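Local coordinates for protein thioesterase superfamily (Jannaschia sp., PDB 2OAF) that probably hydrolyses thioesters, as a hotdog-fold member of the thioesterase superfamily whose exact substrate is not established, at residues Ile33-Thr36 / Gly37-Pro40; Trp60-Leu63 / Glu64-Asn68. One frame throughout, in Å; residues are numbered along the deposited sequence.

Interaction 1 (Ile33-Thr36 / Gly37-Pro40). With PO4 (phosphate ion), chain C.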
ATOM      1  N   ILE B  33      -2.343   9.258  13.042  1.00 29.39           N
ATOM      2  CA  ILE B  33      -1.656  10.090  12.072  1.00 30.42           C
ATOM      3  C   ILE B  33      -1.237   9.192  10.908  1.00 30.93           C
ATOM      4  O   ILE B  33      -1.233   7.972  11.045  1.00 28.41           O
ATOM      5  CB  ILE B  33      -0.444  10.796  12.733  1.00 30.71           C
ATOM      6  CG1 ILE B  33       0.559   9.770  13.236  1.00 31.67           C
ATOM      7  CG2 ILE B  33      -0.920  11.654  13.952  1.00 30.58           C
ATOM      8  CD1 ILE B  33       1.874  10.383  13.668  1.00 41.38           C
ATOM      9  N   ALA B  34      -0.859   9.786   9.788  1.00 28.83           N
ATOM     10  CA  ALA B  34      -0.467   9.038   8.595  1.00 29.39           C
ATOM     11  C   ALA B  34       0.733   8.174   8.961  1.00 30.13           C
ATOM     12  O   ALA B  34       1.689   8.675   9.572  1.00 28.51           O
ATOM     13  CB  ALA B  34      -0.112  10.022   7.398  1.00 28.35           C
ATOM     14  N   TYR B  35       0.686   6.884   8.618  1.00 29.12           N
ATOM     15  CA  TYR B  35       1.836   6.021   8.831  1.00 29.12           C
ATOM     16  C   TYR B  35       3.029   6.497   7.985  1.00 31.43           C
ATOM     17  O   TYR B  35       2.918   6.792   6.790  1.00 29.92           O
ATOM     18  CB  TYR B  35       1.517   4.591   8.461  1.00 30.23           C
ATOM     19  CG  TYR B  35       2.652   3.589   8.598  1.00 30.00           C
ATOM     20  CD1 TYR B  35       3.335   3.448   9.790  1.00 31.38           C
ATOM     21  CD2 TYR B  35       2.976   2.723   7.537  1.00 27.44           C
ATOM     22  CE1 TYR B  35       4.317   2.513   9.929  1.00 31.20           C
ATOM     23  CE2 TYR B  35       3.956   1.787   7.674  1.00 38.43           C
ATOM     24  CZ  TYR B  35       4.637   1.688   8.873  1.00 33.06           C
ATOM     25  OH  TYR B  35       5.602   0.726   9.041  1.00 35.15           O
ATOM     26  N   THR B  36       4.194   6.518   8.625  1.00 32.53           N
ATOM     27  CA  THR B  36       5.431   6.932   7.993  1.00 31.26           C
ATOM     28  C   THR B  36       5.652   6.195   6.695  1.00 29.75           C
ATOM     29  O   THR B  36       6.063   6.813   5.742  1.00 31.73           O
ATOM     30  CB  THR B  36       6.622   6.732   8.950  1.00 34.71           C
ATOM     31  OG1 THR B  36       6.399   7.477  10.150  1.00 35.20           O
ATOM     32  CG2 THR B  36       7.887   7.203   8.298  1.00 29.37           C
ATOM     33  N   GLY B  37       5.343   4.909   6.640  1.00 28.40           N
ATOM     34  CA  GLY B  37       5.491   4.106   5.435  1.00 28.40           C
ATOM     35  C   GLY B  37       4.727   4.548   4.219  1.00 29.51           C
ATOM     36  O   GLY B  37       5.109   4.191   3.133  1.00 32.05           O
ATOM     37  N   HIS B  38       3.664   5.336   4.402  1.00 29.58           N
ATOM     38  CA  HIS B  38       2.867   5.844   3.280  1.00 31.47           C
ATOM     39  C   HIS B  38       3.393   7.166   2.805  1.00 30.65           C
ATOM     40  O   HIS B  38       3.058   7.593   1.714  1.00 32.78           O
ATOM     41  CB  HIS B  38       1.411   6.045   3.741  1.00 32.13           C
ATOM     42  CG  HIS B  38       0.731   4.782   4.157  1.00 34.50           C
ATOM     43  ND1 HIS B  38       0.884   3.602   3.466  1.00 43.76           N
ATOM     44  CD2 HIS B  38      -0.120   4.513   5.179  1.00 31.89           C
ATOM     45  CE1 HIS B  38       0.186   2.653   4.067  1.00 41.64           C
ATOM     46  NE2 HIS B  38      -0.435   3.183   5.103  1.00 37.31           N
ATOM     47  N   LEU B  39       4.169   7.864   3.624  1.00 28.61           N
ATOM     48  CA  LEU B  39       4.543   9.238   3.247  1.00 29.37           C
ATOM     49  C   LEU B  39       5.374   9.312   1.970  1.00 31.92           C
ATOM     50  O   LEU B  39       5.149  10.204   1.131  1.00 33.63           O
ATOM     51  CB  LEU B  39       5.187  10.005   4.426  1.00 29.83           C
ATOM     52  CG  LEU B  39       4.305  10.222   5.674  1.00 35.08           C
ATOM     53  CD1 LEU B  39       5.032  10.973   6.796  1.00 30.12           C
ATOM     54  CD2 LEU B  39       2.978  10.903   5.295  1.00 32.61           C
ATOM     55  N   PRO B  40       6.309   8.364   1.782  1.00 33.39           N
ATOM     56  CA  PRO B  40       7.073   8.354   0.510  1.00 34.49           C
ATOM     57  C   PRO B  40       6.157   8.226  -0.710  1.00 34.29           C
ATOM     58  O   PRO B  40       6.411   8.812  -1.748  1.00 34.14           O
ATOM     59  CB  PRO B  40       7.948   7.110   0.657  1.00 34.49           C
ATOM     60  CG  PRO B  40       8.136   6.960   2.189  1.00 35.57           C
ATOM     61  CD  PRO B  40       6.764   7.310   2.712  1.00 35.41           C
TER
HETATM   62  P   PO4 C 144       2.573   1.803   0.525  1.00 48.31           P
HETATM   63  O1  PO4 C 144       3.514   0.672   0.222  1.00 48.52           O
HETATM   64  O2  PO4 C 144       2.290   1.856   2.000  1.00 58.22           O
HETATM   65  O3  PO4 C 144       3.247   3.099   0.144  1.00 66.16           O
HETATM   66  O4  PO4 C 144       1.313   1.644  -0.305  1.00 62.47           O
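Tyr35 and His38 meet through an edge-to-face (T-shaped) ring pair, the tyrosine presenting its edge to the imidazole face, with planes at 79° and ring centres 5.6 Å apart. Followed outward, Tyr35 first touches at its root: CB lies 3.7 Å from His38 CD2. With CG swung opposite the backbone N (chi1 178°), the ring then leans over the start of residues 37-40, and Gly37 N sits over one face, off toward the rim, 3.3 Å from Tyr35 CD2. CE2 continues along the same glycine, at 3.6 Å from Gly37 CA, CZ still faces Gly37 N, and CD2 lies above the imidazole face, offset toward its rim. A CB on Gly37 would collide with CE2, so the close fit depends on the missing side chain. Leu44 of the second subunit and Gly26 of the third also pack against Tyr35. In hotdog-fold thioesterases a long central helix is wrapped by an antiparallel sheet, and this turn leads into that helix, residues 39-54. Two backbone bonds shape the entry: His38 N to Tyr35 O at 2.9 Å and Leu39 N to Thr36 O at 3.0 Å, both i to i+3, as in a 3-10 turn. Replacing Tyr35 by an alanine would probably strip the cover from Gly37 and leave the His38 ring without its edge-on neighbour, freer to turn. That ring reaches a phosphate ion, probably from the crystallisation liquor, through a weak hydrogen bond from His38 ND1 to PO4 O2 of 2.7 Å, bent to 128°. Arg41 and His38 of the second subunit hold the same ion. Ala34 CB meets Leu39 CD2 at 3.8 Å.

Interaction 2 (Trp60-Leu63 / Glu64-Asn68)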
ATOM      1  N   TRP B  60       4.768   9.473 -15.032  1.00 29.02           N
ATOM      2  CA  TRP B  60       5.768   8.460 -15.335  1.00 30.29           C
ATOM      3  C   TRP B  60       5.274   7.394 -16.328  1.00 31.39           C
ATOM      4  O   TRP B  60       6.055   6.871 -17.116  1.00 31.61           O
ATOM      5  CB  TRP B  60       6.233   7.760 -14.062  1.00 29.14           C
ATOM      6  CG  TRP B  60       7.111   8.553 -13.147  1.00 35.56           C
ATOM      7  CD1 TRP B  60       8.150   9.365 -13.506  1.00 35.41           C
ATOM      8  CD2 TRP B  60       7.065   8.579 -11.700  1.00 28.33           C
ATOM      9  NE1 TRP B  60       8.746   9.896 -12.372  1.00 36.06           N
ATOM     10  CE2 TRP B  60       8.112   9.409 -11.261  1.00 35.50           C
ATOM     11  CE3 TRP B  60       6.275   7.935 -10.742  1.00 33.28           C
ATOM     12  CZ2 TRP B  60       8.361   9.647  -9.913  1.00 32.67           C
ATOM     13  CZ3 TRP B  60       6.521   8.173  -9.405  1.00 32.71           C
ATOM     14  CH2 TRP B  60       7.559   9.029  -9.003  1.00 34.45           C
ATOM     15  N   TYR B  61       3.987   7.065 -16.274  1.00 30.51           N
ATOM     16  CA  TYR B  61       3.408   6.037 -17.167  1.00 30.94           C
ATOM     17  C   TYR B  61       3.567   6.471 -18.615  1.00 31.11           C
ATOM     18  O   TYR B  61       4.059   5.712 -19.440  1.00 30.50           O
ATOM     19  CB  TYR B  61       1.928   5.815 -16.807  1.00 32.70           C
ATOM     20  CG  TYR B  61       1.188   4.640 -17.450  1.00 32.45           C
ATOM     21  CD1 TYR B  61       1.200   3.393 -16.862  1.00 34.78           C
ATOM     22  CD2 TYR B  61       0.429   4.806 -18.621  1.00 32.94           C
ATOM     23  CE1 TYR B  61       0.486   2.339 -17.400  1.00 32.81           C
ATOM     24  CE2 TYR B  61      -0.292   3.735 -19.177  1.00 31.82           C
ATOM     25  CZ  TYR B  61      -0.238   2.514 -18.568  1.00 33.55           C
ATOM     26  OH  TYR B  61      -0.940   1.453 -19.072  1.00 30.57           O
ATOM     27  N   HIS B  62       3.162   7.707 -18.898  1.00 31.33           N
ATOM     28  CA  HIS B  62       3.358   8.336 -20.208  1.00 30.73           C
ATOM     29  C   HIS B  62       4.852   8.445 -20.551  1.00 32.65           C
ATOM     30  O   HIS B  62       5.269   8.011 -21.617  1.00 32.60           O
ATOM     31  CB  HIS B  62       2.674   9.709 -20.189  1.00 30.48           C
ATOM     32  CG  HIS B  62       2.958  10.563 -21.384  1.00 25.93           C
ATOM     33  ND1 HIS B  62       2.698  10.151 -22.673  1.00 32.50           N
ATOM     34  CD2 HIS B  62       3.463  11.820 -21.482  1.00 33.78           C
ATOM     35  CE1 HIS B  62       3.056  11.108 -23.516  1.00 39.83           C
ATOM     36  NE2 HIS B  62       3.514  12.135 -22.817  1.00 30.68           N
ATOM     37  N   LEU B  63       5.658   8.987 -19.627  1.00 32.47           N
ATOM     38  CA  LEU B  63       7.113   9.129 -19.836  1.00 33.26           C
ATOM     39  C   LEU B  63       7.794   7.823 -20.238  1.00 33.93           C
ATOM     40  O   LEU B  63       8.543   7.757 -21.225  1.00 34.42           O
ATOM     41  CB  LEU B  63       7.761   9.667 -18.554  1.00 31.23           C
ATOM     42  CG  LEU B  63       9.146  10.301 -18.632  1.00 34.64           C
ATOM     43  CD1 LEU B  63       9.223  11.438 -19.675  1.00 25.77           C
ATOM     44  CD2 LEU B  63       9.563  10.792 -17.248  1.00 31.87           C
ATOM     45  N   GLU B  64       7.531   6.776 -19.469  1.00 32.87           N
ATOM     46  CA  GLU B  64       8.156   5.497 -19.704  1.00 35.05           C
ATOM     47  C   GLU B  64       7.560   4.738 -20.912  1.00 33.98           C
ATOM     48  O   GLU B  64       8.293   4.244 -21.772  1.00 33.75           O
ATOM     49  CB  GLU B  64       8.112   4.657 -18.411  1.00 35.67           C
ATOM     50  CG  GLU B  64       8.593   3.222 -18.606  1.00 43.82           C
ATOM     51  CD  GLU B  64       9.646   2.763 -17.613  1.00 44.28           C
ATOM     52  OE1 GLU B  64      10.064   3.557 -16.726  1.00 45.75           O
ATOM     53  OE2 GLU B  64      10.043   1.573 -17.751  1.00 51.46           O
ATOM     54  N   LEU B  65       6.245   4.618 -20.974  1.00 32.62           N
ATOM     55  CA  LEU B  65       5.643   3.742 -21.960  1.00 33.48           C
ATOM     56  C   LEU B  65       5.437   4.410 -23.307  1.00 33.88           C
ATOM     57  O   LEU B  65       5.412   3.721 -24.306  1.00 33.08           O
ATOM     58  CB  LEU B  65       4.322   3.176 -21.431  1.00 35.96           C
ATOM     59  CG  LEU B  65       4.423   2.445 -20.078  1.00 37.73           C
ATOM     60  CD1 LEU B  65       3.062   1.975 -19.710  1.00 40.40           C
ATOM     61  CD2 LEU B  65       5.425   1.259 -20.089  1.00 42.62           C
ATOM     62  N   ASP B  66       5.304   5.739 -23.352  1.00 31.75           N
ATOM     63  CA  ASP B  66       5.132   6.446 -24.620  1.00 33.47           C
ATOM     64  C   ASP B  66       6.431   7.080 -25.118  1.00 33.80           C
ATOM     65  O   ASP B  66       6.690   7.058 -26.302  1.00 35.97           O
ATOM     66  CB  ASP B  66       4.052   7.529 -24.487  1.00 33.18           C
ATOM     67  CG  ASP B  66       2.726   6.967 -24.032  1.00 37.62           C
ATOM     68  OD1 ASP B  66       2.452   5.799 -24.371  1.00 37.03           O
ATOM     69  OD2 ASP B  66       1.969   7.679 -23.333  1.00 32.77           O
ATOM     70  N   THR B  67       7.206   7.671 -24.214  1.00 34.67           N
ATOM     71  CA  THR B  67       8.414   8.456 -24.529  1.00 35.73           C
ATOM     72  C   THR B  67       9.669   7.572 -24.414  1.00 34.22           C
ATOM     73  O   THR B  67      10.746   7.963 -24.825  1.00 32.73           O
ATOM     74  CB  THR B  67       8.462   9.682 -23.555  1.00 37.03           C
ATOM     75  OG1 THR B  67       7.289  10.478 -23.785  1.00 43.58           O
ATOM     76  CG2 THR B  67       9.706  10.539 -23.719  1.00 46.95           C
ATOM     77  N   ASN B  68       9.511   6.377 -23.849  1.00 31.52           N
ATOM     78  CA  ASN B  68      10.607   5.435 -23.650  1.00 31.89           C
ATOM     79  C   ASN B  68      11.720   5.934 -22.733  1.00 33.47           C
ATOM     80  O   ASN B  68      12.881   5.545 -22.882  1.00 32.08           O
ATOM     81  CB  ASN B  68      11.214   5.017 -24.987  1.00 31.05           C
ATOM     82  CG  ASN B  68      11.951   3.705 -24.892  1.00 31.06           C
ATOM     83  OD1 ASN B  68      11.591   2.825 -24.103  1.00 33.92           O
ATOM     84  ND2 ASN B  68      12.982   3.566 -25.679  1.00 32.27           N
TER
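The backbone runs helically, with Glu64 N to Trp60 O and Leu65 N to Tyr61 O, both i to i+4, while His62 O takes two donors, Asp66 N at 2.9 Å and Thr67 N at 3.3 Å. Between side chains, His62 ND1 donates to Asp66 OD2 over 2.7 Å, nearly straight at 168°. His62 CG lies opposite its backbone N (chi1 171°), turning the ring toward Asp66. The carboxylate oxygen lies in the imidazole plane and uses its anti lone pair, although the two flat groups are turned 61° apart. Asp66 OD2 also forms a salt bridge with Arg87 of the fourth subunit, so two partners share this charge. On another flank Leu65 CD1 stands over the centre of the Tyr61 ring, 3.5 Å from the centroid, a CH-pi contact. Tyr61 OH is hydrogen-bonded to Lys32 O of that same subunit. Leu63 and Thr67 come together more loosely, with CD1 to CG2 at 4.2 Å. Asn68 turns to positive phi, and its OD1 accepts from Asp130 N. Together these features form the C-terminal part of short helix 59-65, with an i to i+4 His-carboxylate bond, before strand 69-80 of the hotdog sheet.

In the fold
Interactions 1 and 2 lie in series along the chain, their centres 27 Å apart and nearest atoms about 7 Å apart without touching. Interaction 1 is a buried entry into helix 39-54; interaction 2 is the partly buried end of the next helix, 59-65. Their chemistry follows: the first relies on ring packing and 3-10 backbone bonds, its ion shared with the second subunit, whereas the second pairs a histidine-carboxylate hydrogen bond with a CH-pi contact beside the fourth subunit. Both reach the second subunit, where Trp60 packs on that copy's Tyr35. Within the chain, Leu39 and Leu63 both touch strand 69-80, at Phe80 and Thr71 respectively.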